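PDB 4IGB: LPXTG cell wall surface protein from Streptococcus gordonii, which is a cell-wall-linked surface protein whose N-terminal region, made of the N1 and N2 domains, probably serves in adhesion. Local coordinates for residues Gly98-Lys103 with Ile180-Gly185; Ile333-Lys338 with Ile389-Lys394; Lys346-Glu351 with Arg361-Glu366; Gly405-Asp410 with Thr429-Glu434. All blocks are in the same frame, centred on the assembly; numbering follows the deposited sequence.

Contact 1 (Gly98-Lys103 with Ile180-Gly185); sequences GTVNGK and IRYADG
K103 lies over one face of the Y182 ring, and the two side chains cross at about a right angle. CD of K103 is the atom over the middle of the ring, 3.6 Å from the centroid and 3° off the normal, a CH-pi contact. CB of K103 comes down nearer the rim, 3.5 Å from CD1 of Y182. With CG anti to the carbonyl carbon (chi1 -63°) and the chain extended beyond it, the lysine runs across the ring. NZ ends off-centre, 4.5 Å from the ring centroid, in a cation-pi contact. D184 crosses the lysine at about a right angle, with OD2 3.4 Å from CE of K103. NZ of K103 is 4.4 Å from that oxygen, beyond salt-bridge distance; NZ hydrogen bonds to OG1 of T186. At the phenol end, ND2 of N101 gives a weak hydrogen bond to OH of Y182 at 3.4 Å, with the amide and ring planes 58° apart. D189 is the stronger partner of that hydroxyl. N101 and K103 both belong to the type I' turn V100-K103, a tight hairpin end. The contact therefore rests mainly on aliphatic carbon over an aromatic face, and the opposite charges probably add little.

Contact 2 (Ile333-Lys338 with Ile389-Lys394); sequences IEMVQK and IIITYK
M335 lies across from I391, and Q337 across from Y393, on two strands whose axes run 10.3 Å apart and 28° from parallel. No hydrogen bond joins them directly; side chains fill the gap between two layers. CG of M335 sits 3.8 Å from CD1 of I391. The methionine chain bends at chi2 (72°), which turns SD toward the I389 end. Its terminal CE then meets CD1 of I389 at 3.7 Å, and the two side chains cross at about a right angle. CG of Q337 lies over one face of the Y393 ring, offset toward the rim near CZ and 3.5 Å from the centroid, as a CH-pi contact. CG2 of I391, from the tyrosine's own strand, lies against the opposite face, also toward the rim, so the ring is held between two aliphatic groups. The amide plane of Q337 stands nearly perpendicular to the ring, at 87°, and its NE2 hydrogen bonds to N411 OD1. OH of Y393 donates to a water at 2.8 Å, and the same water donates to O of M335 at 2.7 Å. This bridge gives the buried hydroxyl a polar partner in an otherwise largely apolar interface. In the N2 domain, strand 333-338 lies between strands 371-376 and 409-417. Strand 389-397 lies between 310-317 and 343-352. F317 touches both M335 and I391, and V413 touches both Q337 and Y393.

Contact 3 (Lys346-Glu351 with Arg361-Glu366); sequences KELKVE and RDYTIE
Y363 has CG between its backbone N and carbonyl carbon (chi1 67°), and V350 has CG2 anti to its carbonyl carbon; these two groups meet tip to tip. CG2 of V350 sits over the centre of the tyrosine ring, 3.4 Å from the centroid and 13° off the normal, a CH-pi contact. CB of V350 lies above the same face, 3.6 Å from CE2 of Y363. L348 slides past the tyrosine in the opposite direction and brings CD1 to 4.1 Å from CE1 of Y363. The same methyl meets CD1 of I365 tip to tip at 3.8 Å. No direct hydrogen bond links the segments. Two waters do so, each 2.7 Å from OH of Y363. One donates to O of L348, and the other accepts from N of V350. The hydroxyl thus reaches the backbone of strand 343-352 through both waters. The strands run roughly antiparallel, with their axes 9.5 Å apart, so this is packing between layers of the N2 domain. L357 touches both V350 and Y363. Strand 343-352 pairs with 389-397, whose Y393 touches L348. On the other layer, strand 363-368 pairs with 371-376, and V374 touches both L348 and Y363.

Contact 4 (Gly405-Asp410 with Thr429-Glu434); sequences GSEKID and TALLYE
An antiparallel strand pair, with I409 opposite T429, joins these segments near the C-terminal end of the chain. I409 and T429 form a hydrogen-bonded pair: N of I409 to O of T429, and N of T429 to O of I409, both at 2.8 Å. A water adds to this end, donating to O of I409 and hydrogen bonding to OG1 of T429, which also bonds to the carbonyl of P300. Beyond the pair, E407 takes over with its side chain. With CG anti to the backbone N (chi1 -170°) and a bend at chi2, the chain folds back so that OE2 of E407 accepts from N of L431 at 3.1 Å. The donor lies on the syn side, 26° out of the carboxylate plane. The same oxygen lies 3.1 Å from CB of L431, and the two side chains slide past each other in opposite directions. CD1 of I409 meets CD2 of L431 at 4.0 Å. K408 turns aside to D410 in a salt bridge with a weak hydrogen bond, NZ of K408 to OD1 of D410. R342 bonds to the carbonyl of E407 and touches L431. Strand 427-432 runs between strand 409-417 and strand 295-304, where I303 touches both T429 and L431.

How the contacts relate
From the N terminus, contact 1 comes first, closing a long loop within the N1 domain where the turn between strands 84-100 and 103-118 meets the end of strand 170-182. The other three all come after it, in the N2 part of the chain. Contact 2 closes a loop of 50 residues, and contact 3, which closes a short one of 9, is nested inside it. These two touch: strands 343-352 and 389-397 are neighbours, with N of I390 2.7 Å from O of E351. Contact 4 opens after contact 2 closes and spans 18 residues, but strand 409-417 pairs with strand 333-338, so both reach one sheet. Contact 1 stands apart, its centre about 24 Å from that of contact 2.

Contact 1 (Gly98-Lys103 with Ile180-Gly185)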
loop_
_atom_site.group_PDB
_atom_site.type_symbol
_atom_site.label_atom_id
_atom_site.label_comp_id
_atom_site.label_asym_id
_atom_site.label_seq_id
_atom_site.Cartn_x
_atom_site.Cartn_y
_atom_site.Cartn_z
ATOM N N GLY B 98 -1.462 11.714 4.221
ATOM C CA GLY B 98 -2.721 11.879 3.526
ATOM C C GLY B 98 -3.878 11.751 4.495
ATOM O O GLY B 98 -3.695 11.355 5.649
ATOM N N THR B 99 -5.069 12.107 4.028
ATOM C CA THR B 99 -6.290 11.897 4.788
ATOM C C THR B 99 -7.175 10.903 4.059
ATOM O O THR B 99 -7.472 11.073 2.871
ATOM C CB THR B 99 -7.042 13.204 4.978
ATOM O OG1 THR B 99 -6.167 14.151 5.602
ATOM C CG2 THR B 99 -8.291 12.994 5.851
ATOM N N VAL B 100 -7.585 9.856 4.766
ATOM C CA VAL B 100 -8.350 8.776 4.159
ATOM C C VAL B 100 -9.537 8.420 5.056
ATOM O O VAL B 100 -9.360 8.145 6.250
ATOM C CB VAL B 100 -7.478 7.515 3.978
ATOM C CG1 VAL B 100 -8.293 6.389 3.397
ATOM C CG2 VAL B 100 -6.256 7.803 3.105
ATOM N N ASN B 101 -10.739 8.413 4.485
ATOM C CA ASN B 101 -11.958 8.124 5.244
ATOM C C ASN B 101 -12.080 9.050 6.451
ATOM O O ASN B 101 -12.435 8.600 7.543
ATOM C CB ASN B 101 -11.984 6.662 5.732
ATOM C CG ASN B 101 -12.006 5.643 4.591
ATOM O OD1 ASN B 101 -12.637 5.851 3.548
ATOM N ND2 ASN B 101 -11.311 4.527 4.794
ATOM N N GLY B 102 -11.771 10.333 6.251
ATOM C CA GLY B 102 -11.780 11.318 7.315
ATOM C C GLY B 102 -10.603 11.240 8.288
ATOM O O GLY B 102 -10.467 12.089 9.171
ATOM N N LYS B 103 -9.745 10.236 8.129
ATOM C CA LYS B 103 -8.660 9.986 9.087
ATOM C C LYS B 103 -7.263 10.301 8.543
ATOM O O LYS B 103 -6.926 9.949 7.409
ATOM C CB LYS B 103 -8.692 8.523 9.548
ATOM C CG LYS B 103 -9.957 8.117 10.315
ATOM C CD LYS B 103 -9.968 6.602 10.537
ATOM C CE LYS B 103 -10.894 6.200 11.670
ATOM N NZ LYS B 103 -10.968 4.706 11.741
ATOM N N ILE B 180 1.458 1.597 6.913
ATOM C CA ILE B 180 0.593 2.764 7.033
ATOM C C ILE B 180 -0.361 2.542 8.203
ATOM O O ILE B 180 -0.753 1.414 8.485
ATOM C CB ILE B 180 -0.195 3.035 5.746
ATOM C CG1 ILE B 180 -0.861 1.749 5.226
ATOM C CG2 ILE B 180 0.743 3.597 4.698
ATOM C CD1 ILE B 180 -1.787 1.973 3.997
ATOM N N ARG B 181 -0.743 3.628 8.867
ATOM C CA ARG B 181 -1.403 3.545 10.164
ATOM C C ARG B 181 -2.268 4.783 10.347
ATOM O O ARG B 181 -1.809 5.890 10.083
ATOM C CB ARG B 181 -0.296 3.545 11.230
ATOM C CG ARG B 181 -0.618 2.890 12.525
ATOM C CD ARG B 181 0.562 3.030 13.503
ATOM N NE ARG B 181 1.670 2.110 13.239
ATOM C CZ ARG B 181 2.816 2.128 13.919
ATOM N NH1 ARG B 181 3.002 3.019 14.892
ATOM N NH2 ARG B 181 3.778 1.267 13.636
ATOM N N TYR B 182 -3.514 4.621 10.790
ATOM C CA TYR B 182 -4.273 5.788 11.211
ATOM C C TYR B 182 -3.620 6.444 12.448
ATOM O O TYR B 182 -3.351 5.787 13.460
ATOM C CB TYR B 182 -5.731 5.424 11.517
ATOM C CG TYR B 182 -6.557 5.002 10.313
ATOM C CD1 TYR B 182 -6.554 5.749 9.147
ATOM C CD2 TYR B 182 -7.327 3.841 10.349
ATOM C CE1 TYR B 182 -7.312 5.358 8.045
ATOM C CE2 TYR B 182 -8.082 3.439 9.261
ATOM C CZ TYR B 182 -8.076 4.205 8.103
ATOM O OH TYR B 182 -8.831 3.814 7.004
ATOM N N ALA B 183 -3.419 7.749 12.377
ATOM C CA ALA B 183 -2.828 8.474 13.486
ATOM C C ALA B 183 -3.721 8.414 14.719
ATOM O O ALA B 183 -3.224 8.416 15.838
ATOM C CB ALA B 183 -2.560 9.919 13.095
ATOM N N ASP B 184 -5.039 8.359 14.527
ATOM C CA ASP B 184 -5.946 8.410 15.678
ATOM C C ASP B 184 -5.954 7.123 16.520
ATOM O O ASP B 184 -6.524 7.092 17.618
ATOM C CB ASP B 184 -7.371 8.827 15.274
ATOM C CG ASP B 184 -8.076 7.795 14.412
ATOM O OD1 ASP B 184 -7.547 6.677 14.237
ATOM O OD2 ASP B 184 -9.180 8.104 13.911
ATOM N N GLY B 185 -5.317 6.071 16.012
ATOM C CA GLY B 185 -5.174 4.836 16.773
ATOM C C GLY B 185 -6.261 3.802 16.547
ATOM O O GLY B 185 -6.258 2.732 17.176
#

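Contact 2 (Ile333-Lys338 with Ile389-Lys394)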
loop_
_atom_site.group_PDB
_atom_site.type_symbol
_atom_site.label_atom_id
_atom_site.label_comp_id
_atom_site.label_asym_id
_atom_site.label_seq_id
_atom_site.Cartn_x
_atom_site.Cartn_y
_atom_site.Cartn_z
ATOM N N ILE B 333 -17.754 -8.669 -3.570
ATOM C CA ILE B 333 -18.192 -7.385 -3.074
ATOM C C ILE B 333 -19.300 -7.629 -2.068
ATOM O O ILE B 333 -20.251 -8.351 -2.352
ATOM C CB ILE B 333 -18.729 -6.488 -4.197
ATOM C CG1 ILE B 333 -17.614 -6.139 -5.198
ATOM C CG2 ILE B 333 -19.342 -5.219 -3.614
ATOM C CD1 ILE B 333 -18.141 -5.365 -6.456
ATOM N N GLU B 334 -19.176 -7.023 -0.895
ATOM C CA GLU B 334 -20.155 -7.196 0.159
ATOM C C GLU B 334 -20.356 -5.875 0.872
ATOM O O GLU B 334 -19.479 -5.009 0.863
ATOM C CB GLU B 334 -19.694 -8.273 1.150
ATOM C CG GLU B 334 -19.243 -9.558 0.479
ATOM C CD GLU B 334 -18.813 -10.640 1.473
ATOM O OE1 GLU B 334 -18.811 -10.374 2.698
ATOM O OE2 GLU B 334 -18.474 -11.762 1.017
ATOM N N MET B 335 -21.531 -5.719 1.470
ATOM C CA MET B 335 -21.833 -4.563 2.284
ATOM C C MET B 335 -22.300 -5.113 3.615
ATOM O O MET B 335 -23.184 -5.975 3.660
ATOM C CB MET B 335 -22.942 -3.722 1.649
ATOM C CG MET B 335 -22.614 -3.229 0.246
ATOM S SD MET B 335 -22.651 -4.555 -0.963
ATOM C CE MET B 335 -22.760 -3.579 -2.486
ATOM N N VAL B 336 -21.690 -4.622 4.687
ATOM C CA VAL B 336 -21.932 -5.129 6.026
ATOM C C VAL B 336 -22.622 -4.053 6.835
ATOM O O VAL B 336 -22.066 -2.972 7.032
ATOM C CB VAL B 336 -20.612 -5.463 6.757
ATOM C CG1 VAL B 336 -20.894 -5.884 8.193
ATOM C CG2 VAL B 336 -19.843 -6.554 6.034
ATOM N N GLN B 337 -23.833 -4.350 7.289
ATOM C CA GLN B 337 -24.557 -3.480 8.209
ATOM C C GLN B 337 -24.512 -4.082 9.607
ATOM O O GLN B 337 -24.424 -5.302 9.771
ATOM C CB GLN B 337 -26.025 -3.357 7.794
ATOM C CG GLN B 337 -26.428 -2.018 7.232
ATOM C CD GLN B 337 -26.404 -0.871 8.242
ATOM O OE1 GLN B 337 -25.855 -0.989 9.339
ATOM N NE2 GLN B 337 -27.007 0.259 7.860
ATOM N N LYS B 338 -24.579 -3.235 10.623
ATOM C CA LYS B 338 -24.796 -3.747 11.967
ATOM C C LYS B 338 -25.692 -2.770 12.693
ATOM O O LYS B 338 -25.404 -1.582 12.766
ATOM C CB LYS B 338 -23.478 -3.953 12.720
ATOM C CG LYS B 338 -23.669 -4.574 14.103
ATOM C CD LYS B 338 -22.337 -4.784 14.820
ATOM C CE LYS B 338 -22.545 -5.327 16.229
ATOM N NZ LYS B 338 -21.350 -5.062 17.090
ATOM N N ILE B 389 -24.457 0.910 -6.259
ATOM C CA ILE B 389 -25.407 -0.049 -5.716
ATOM C C ILE B 389 -26.066 0.620 -4.531
ATOM O O ILE B 389 -25.384 1.212 -3.709
ATOM C CB ILE B 389 -24.704 -1.336 -5.284
ATOM C CG1 ILE B 389 -24.008 -1.959 -6.500
ATOM C CG2 ILE B 389 -25.687 -2.282 -4.587
ATOM C CD1 ILE B 389 -23.188 -3.194 -6.189
ATOM N N ILE B 390 -27.393 0.556 -4.468
ATOM C CA ILE B 390 -28.144 1.259 -3.439
ATOM C C ILE B 390 -28.886 0.241 -2.603
ATOM O O ILE B 390 -29.700 -0.520 -3.127
ATOM C CB ILE B 390 -29.216 2.185 -4.044
ATOM C CG1 ILE B 390 -28.671 2.949 -5.254
ATOM C CG2 ILE B 390 -29.786 3.117 -2.997
ATOM C CD1 ILE B 390 -27.479 3.761 -4.957
ATOM N N ILE B 391 -28.628 0.228 -1.300
ATOM C CA ILE B 391 -29.316 -0.722 -0.439
ATOM C C ILE B 391 -30.153 0.027 0.568
ATOM O O ILE B 391 -29.652 0.899 1.282
ATOM C CB ILE B 391 -28.343 -1.636 0.311
ATOM C CG1 ILE B 391 -27.413 -2.342 -0.671
ATOM C CG2 ILE B 391 -29.108 -2.612 1.192
ATOM C CD1 ILE B 391 -26.399 -3.203 -0.002
ATOM N N THR B 392 -31.434 -0.318 0.622
ATOM C CA THR B 392 -32.336 0.320 1.565
ATOM C C THR B 392 -32.762 -0.672 2.647
ATOM O O THR B 392 -33.379 -1.686 2.350
ATOM C CB THR B 392 -33.555 0.894 0.824
ATOM O OG1 THR B 392 -33.081 1.765 -0.209
ATOM C CG2 THR B 392 -34.437 1.683 1.773
ATOM N N TYR B 393 -32.418 -0.374 3.898
ATOM C CA TYR B 393 -32.712 -1.267 5.014
ATOM C C TYR B 393 -33.866 -0.739 5.842
ATOM O O TYR B 393 -33.808 0.375 6.370
ATOM C CB TYR B 393 -31.505 -1.389 5.944
ATOM C CG TYR B 393 -30.180 -1.737 5.285
ATOM C CD1 TYR B 393 -29.729 -3.048 5.239
ATOM C CD2 TYR B 393 -29.356 -0.743 4.762
ATOM C CE1 TYR B 393 -28.504 -3.363 4.681
ATOM C CE2 TYR B 393 -28.123 -1.055 4.198
ATOM C CZ TYR B 393 -27.706 -2.363 4.161
ATOM O OH TYR B 393 -26.485 -2.684 3.604
ATOM N N LYS B 394 -34.910 -1.540 5.971
ATOM C CA LYS B 394 -36.015 -1.198 6.843
ATOM C C LYS B 394 -35.792 -1.827 8.214
ATOM O O LYS B 394 -35.601 -3.039 8.323
ATOM C CB LYS B 394 -37.335 -1.702 6.246
ATOM C CG LYS B 394 -37.788 -0.961 4.996
ATOM C CD LYS B 394 -39.116 -1.520 4.479
ATOM C CE LYS B 394 -39.663 -0.697 3.317
ATOM N NZ LYS B 394 -40.915 -1.280 2.749
HETATM O O HOH W 1 -25.718 -5.260 4.413
#

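Contact 3 (Lys346-Glu351 with Arg361-Glu366)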
loop_
_atom_site.group_PDB
_atom_site.type_symbol
_atom_site.label_atom_id
_atom_site.label_comp_id
_atom_site.label_asym_id
_atom_site.label_seq_id
_atom_site.Cartn_x
_atom_site.Cartn_y
_atom_site.Cartn_z
ATOM N N LYS B 346 -35.874 -5.485 9.638
ATOM C CA LYS B 346 -37.084 -5.993 8.985
ATOM C C LYS B 346 -36.826 -6.621 7.612
ATOM O O LYS B 346 -37.119 -7.798 7.400
ATOM C CB LYS B 346 -38.151 -4.898 8.893
ATOM C CG LYS B 346 -38.721 -4.532 10.251
ATOM C CD LYS B 346 -39.489 -3.221 10.205
ATOM C CE LYS B 346 -40.699 -3.262 9.273
ATOM N NZ LYS B 346 -41.499 -2.017 9.453
ATOM N N GLU B 347 -36.274 -5.843 6.684
ATOM C CA GLU B 347 -35.973 -6.341 5.345
ATOM C C GLU B 347 -35.165 -5.286 4.631
ATOM O O GLU B 347 -34.980 -4.192 5.158
ATOM C CB GLU B 347 -37.265 -6.571 4.569
ATOM C CG GLU B 347 -38.074 -5.296 4.457
ATOM C CD GLU B 347 -39.406 -5.489 3.761
ATOM O OE1 GLU B 347 -40.326 -6.043 4.385
ATOM O OE2 GLU B 347 -39.537 -5.076 2.594
ATOM N N LEU B 348 -34.698 -5.602 3.428
ATOM C CA LEU B 348 -33.956 -4.630 2.624
ATOM C C LEU B 348 -34.170 -4.869 1.136
ATOM O O LEU B 348 -34.567 -5.959 0.727
ATOM C CB LEU B 348 -32.455 -4.717 2.926
ATOM C CG LEU B 348 -31.781 -6.022 2.516
ATOM C CD1 LEU B 348 -31.501 -6.055 1.017
ATOM C CD2 LEU B 348 -30.482 -6.196 3.282
ATOM N N LYS B 349 -33.848 -3.864 0.329
ATOM C CA LYS B 349 -33.868 -4.018 -1.119
ATOM C C LYS B 349 -32.581 -3.431 -1.697
ATOM O O LYS B 349 -31.956 -2.557 -1.091
ATOM C CB LYS B 349 -35.102 -3.337 -1.738
ATOM C CG LYS B 349 -35.053 -1.816 -1.730
ATOM C CD LYS B 349 -36.240 -1.185 -2.476
ATOM C CE LYS B 349 -36.326 0.323 -2.190
ATOM N NZ LYS B 349 -37.562 0.975 -2.762
ATOM N N VAL B 350 -32.197 -3.921 -2.866
ATOM C CA VAL B 350 -30.952 -3.526 -3.510
ATOM C C VAL B 350 -31.259 -3.054 -4.924
ATOM O O VAL B 350 -31.915 -3.766 -5.681
ATOM C CB VAL B 350 -29.987 -4.720 -3.605
ATOM C CG1 VAL B 350 -28.642 -4.284 -4.161
ATOM C CG2 VAL B 350 -29.826 -5.409 -2.227
ATOM N N GLU B 351 -30.807 -1.852 -5.270
ATOM C CA GLU B 351 -31.052 -1.279 -6.594
ATOM C C GLU B 351 -29.741 -0.822 -7.201
ATOM O O GLU B 351 -28.819 -0.441 -6.483
ATOM C CB GLU B 351 -31.944 -0.042 -6.495
ATOM C CG GLU B 351 -33.285 -0.254 -5.817
ATOM C CD GLU B 351 -33.991 1.053 -5.510
ATOM O OE1 GLU B 351 -33.504 1.805 -4.636
ATOM O OE2 GLU B 351 -35.031 1.333 -6.142
ATOM N N ARG B 361 -30.394 -14.148 -7.381
ATOM C CA ARG B 361 -29.728 -13.883 -8.661
ATOM C C ARG B 361 -28.562 -12.896 -8.559
ATOM O O ARG B 361 -27.459 -13.169 -9.028
ATOM C CB ARG B 361 -30.728 -13.352 -9.703
ATOM C CG ARG B 361 -30.080 -13.003 -11.054
ATOM C CD ARG B 361 -31.004 -12.159 -11.921
ATOM N NE ARG B 361 -30.464 -11.957 -13.265
ATOM C CZ ARG B 361 -31.118 -11.357 -14.263
ATOM N NH1 ARG B 361 -32.347 -10.905 -14.075
ATOM N NH2 ARG B 361 -30.538 -11.210 -15.450
ATOM N N ASP B 362 -28.832 -11.732 -7.981
ATOM C CA ASP B 362 -27.881 -10.628 -7.990
ATOM C C ASP B 362 -27.116 -10.519 -6.674
ATOM O O ASP B 362 -25.953 -10.125 -6.651
ATOM C CB ASP B 362 -28.603 -9.313 -8.260
ATOM C CG ASP B 362 -29.259 -9.278 -9.620
ATOM O OD1 ASP B 362 -28.579 -9.634 -10.608
ATOM O OD2 ASP B 362 -30.451 -8.901 -9.694
ATOM N N TYR B 363 -27.782 -10.858 -5.578
ATOM C CA TYR B 363 -27.159 -10.782 -4.275
ATOM C C TYR B 363 -27.743 -11.822 -3.331
ATOM O O TYR B 363 -28.805 -12.397 -3.597
ATOM C CB TYR B 363 -27.347 -9.382 -3.685
ATOM C CG TYR B 363 -28.785 -9.043 -3.349
ATOM C CD1 TYR B 363 -29.312 -9.310 -2.088
ATOM C CD2 TYR B 363 -29.612 -8.450 -4.292
ATOM C CE1 TYR B 363 -30.629 -8.991 -1.779
ATOM C CE2 TYR B 363 -30.925 -8.128 -3.998
ATOM C CZ TYR B 363 -31.429 -8.396 -2.742
ATOM O OH TYR B 363 -32.732 -8.063 -2.459
ATOM N N THR B 364 -27.034 -12.060 -2.230
ATOM C CA THR B 364 -27.554 -12.878 -1.136
ATOM C C THR B 364 -27.438 -12.103 0.164
ATOM O O THR B 364 -26.670 -11.143 0.266
ATOM C CB THR B 364 -26.786 -14.188 -0.968
ATOM O OG1 THR B 364 -25.411 -13.898 -0.686
ATOM C CG2 THR B 364 -26.880 -15.032 -2.226
ATOM N N ILE B 365 -28.202 -12.533 1.158
ATOM C CA ILE B 365 -28.290 -11.819 2.413
ATOM C C ILE B 365 -27.949 -12.784 3.526
ATOM O O ILE B 365 -28.526 -13.867 3.623
ATOM C CB ILE B 365 -29.703 -11.296 2.670
ATOM C CG1 ILE B 365 -30.088 -10.226 1.647
ATOM C CG2 ILE B 365 -29.810 -10.740 4.078
ATOM C CD1 ILE B 365 -31.514 -9.745 1.822
ATOM N N GLU B 366 -26.996 -12.392 4.354
ATOM C CA GLU B 366 -26.609 -13.193 5.496
ATOM C C GLU B 366 -26.886 -12.381 6.741
ATOM O O GLU B 366 -26.446 -11.231 6.850
ATOM C CB GLU B 366 -25.130 -13.547 5.408
ATOM C CG GLU B 366 -24.586 -14.178 6.678
ATOM C CD GLU B 366 -23.133 -14.565 6.548
ATOM O OE1 GLU B 366 -22.772 -15.177 5.520
ATOM O OE2 GLU B 366 -22.354 -14.244 7.466
HETATM O O HOH W 2 -34.168 -8.846 -0.276
HETATM O O HOH W 3 -33.773 -6.182 -4.009
#

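Contact 4 (Gly405-Asp410 with Thr429-Glu434)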
loop_
_atom_site.group_PDB
_atom_site.type_symbol
_atom_site.label_atom_id
_atom_site.label_comp_id
_atom_site.label_asym_id
_atom_site.label_seq_id
_atom_site.Cartn_x
_atom_site.Cartn_y
_atom_site.Cartn_z
ATOM N N GLY B 405 -29.891 3.260 28.945
ATOM C CA GLY B 405 -29.910 2.744 27.585
ATOM C C GLY B 405 -29.974 3.863 26.565
ATOM O O GLY B 405 -30.930 3.959 25.793
ATOM N N SER B 406 -28.955 4.716 26.571
ATOM C CA SER B 406 -28.938 5.902 25.726
ATOM C C SER B 406 -27.659 5.987 24.885
ATOM O O SER B 406 -26.783 5.122 24.985
ATOM C CB SER B 406 -29.108 7.154 26.591
ATOM O OG SER B 406 -30.195 7.939 26.128
ATOM N N GLU B 407 -27.573 6.999 24.021
ATOM C CA GLU B 407 -28.710 7.863 23.720
ATOM C C GLU B 407 -29.129 7.645 22.286
ATOM O O GLU B 407 -29.929 6.753 22.001
ATOM C CB GLU B 407 -28.381 9.341 23.941
ATOM C CG GLU B 407 -29.597 10.282 23.872
ATOM C CD GLU B 407 -30.135 10.502 22.447
ATOM O OE1 GLU B 407 -29.784 11.518 21.803
ATOM O OE2 GLU B 407 -30.927 9.664 21.972
ATOM N N LYS B 408 -28.574 8.462 21.391
ATOM C CA LYS B 408 -28.945 8.464 19.979
ATOM C C LYS B 408 -28.626 7.121 19.342
ATOM O O LYS B 408 -27.740 6.405 19.797
ATOM C CB LYS B 408 -28.208 9.583 19.239
ATOM C CG LYS B 408 -26.701 9.449 19.324
ATOM C CD LYS B 408 -25.976 10.717 18.891
ATOM C CE LYS B 408 -24.455 10.568 19.081
ATOM N NZ LYS B 408 -23.680 10.688 17.801
ATOM N N ILE B 409 -29.362 6.767 18.300
ATOM C CA ILE B 409 -29.054 5.540 17.595
ATOM C C ILE B 409 -28.145 5.891 16.437
ATOM O O ILE B 409 -28.525 6.668 15.561
ATOM C CB ILE B 409 -30.308 4.827 17.086
ATOM C CG1 ILE B 409 -31.191 4.408 18.259
ATOM C CG2 ILE B 409 -29.916 3.612 16.257
ATOM C CD1 ILE B 409 -32.604 4.049 17.850
ATOM N N ASP B 410 -26.935 5.335 16.466
ATOM C CA ASP B 410 -25.934 5.535 15.420
ATOM C C ASP B 410 -25.951 4.387 14.424
ATOM O O ASP B 410 -26.411 3.282 14.734
ATOM C CB ASP B 410 -24.530 5.638 16.036
ATOM C CG ASP B 410 -24.342 6.909 16.837
ATOM O OD1 ASP B 410 -24.982 7.925 16.485
ATOM O OD2 ASP B 410 -23.567 6.898 17.815
ATOM N N THR B 429 -29.886 8.898 14.623
ATOM C CA THR B 429 -31.280 9.170 14.926
ATOM C C THR B 429 -31.427 9.508 16.408
ATOM O O THR B 429 -31.175 8.665 17.275
ATOM C CB THR B 429 -32.165 7.984 14.553
ATOM O OG1 THR B 429 -32.036 7.735 13.143
ATOM C CG2 THR B 429 -33.622 8.280 14.904
ATOM N N ALA B 430 -31.813 10.753 16.685
ATOM C CA ALA B 430 -31.980 11.228 18.056
ATOM C C ALA B 430 -33.236 10.648 18.688
ATOM O O ALA B 430 -34.248 10.449 18.017
ATOM C CB ALA B 430 -32.032 12.745 18.082
ATOM N N LEU B 431 -33.171 10.386 19.989
ATOM C CA LEU B 431 -34.310 9.838 20.715
ATOM C C LEU B 431 -35.066 10.931 21.465
ATOM O O LEU B 431 -34.462 11.770 22.133
ATOM C CB LEU B 431 -33.853 8.752 21.689
ATOM C CG LEU B 431 -33.413 7.429 21.060
ATOM C CD1 LEU B 431 -33.364 6.328 22.106
ATOM C CD2 LEU B 431 -34.336 7.046 19.915
ATOM N N LEU B 432 -36.389 10.915 21.346
ATOM C CA LEU B 432 -37.235 11.896 22.014
ATOM C C LEU B 432 -38.042 11.246 23.132
ATOM O O LEU B 432 -38.757 10.271 22.907
ATOM C CB LEU B 432 -38.180 12.559 21.011
ATOM C CG LEU B 432 -37.716 13.881 20.398
ATOM C CD1 LEU B 432 -36.216 14.053 20.563
ATOM C CD2 LEU B 432 -38.110 13.958 18.932
ATOM N N TYR B 433 -37.923 11.793 24.337
ATOM C CA TYR B 433 -38.646 11.268 25.489
ATOM C C TYR B 433 -39.845 12.146 25.833
ATOM O O TYR B 433 -39.694 13.334 26.117
ATOM C CB TYR B 433 -37.714 11.147 26.696
ATOM C CG TYR B 433 -36.834 9.919 26.666
ATOM C CD1 TYR B 433 -37.302 8.696 27.128
ATOM C CD2 TYR B 433 -35.538 9.981 26.175
ATOM C CE1 TYR B 433 -36.503 7.570 27.102
ATOM C CE2 TYR B 433 -34.731 8.860 26.146
ATOM C CZ TYR B 433 -35.219 7.658 26.610
ATOM O OH TYR B 433 -34.420 6.538 26.583
ATOM N N GLU B 434 -41.034 11.554 25.805
ATOM C CA GLU B 434 -42.263 12.284 26.091
ATOM C C GLU B 434 -43.353 11.354 26.609
ATOM O O GLU B 434 -43.231 10.133 26.530
ATOM C CB GLU B 434 -42.755 13.011 24.838
ATOM C CG GLU B 434 -41.977 14.271 24.503
ATOM C CD GLU B 434 -41.806 14.469 23.009
ATOM O OE1 GLU B 434 -42.564 13.846 22.236
ATOM O OE2 GLU B 434 -40.914 15.245 22.610
HETATM O O HOH W 4 -30.020 5.808 13.051
#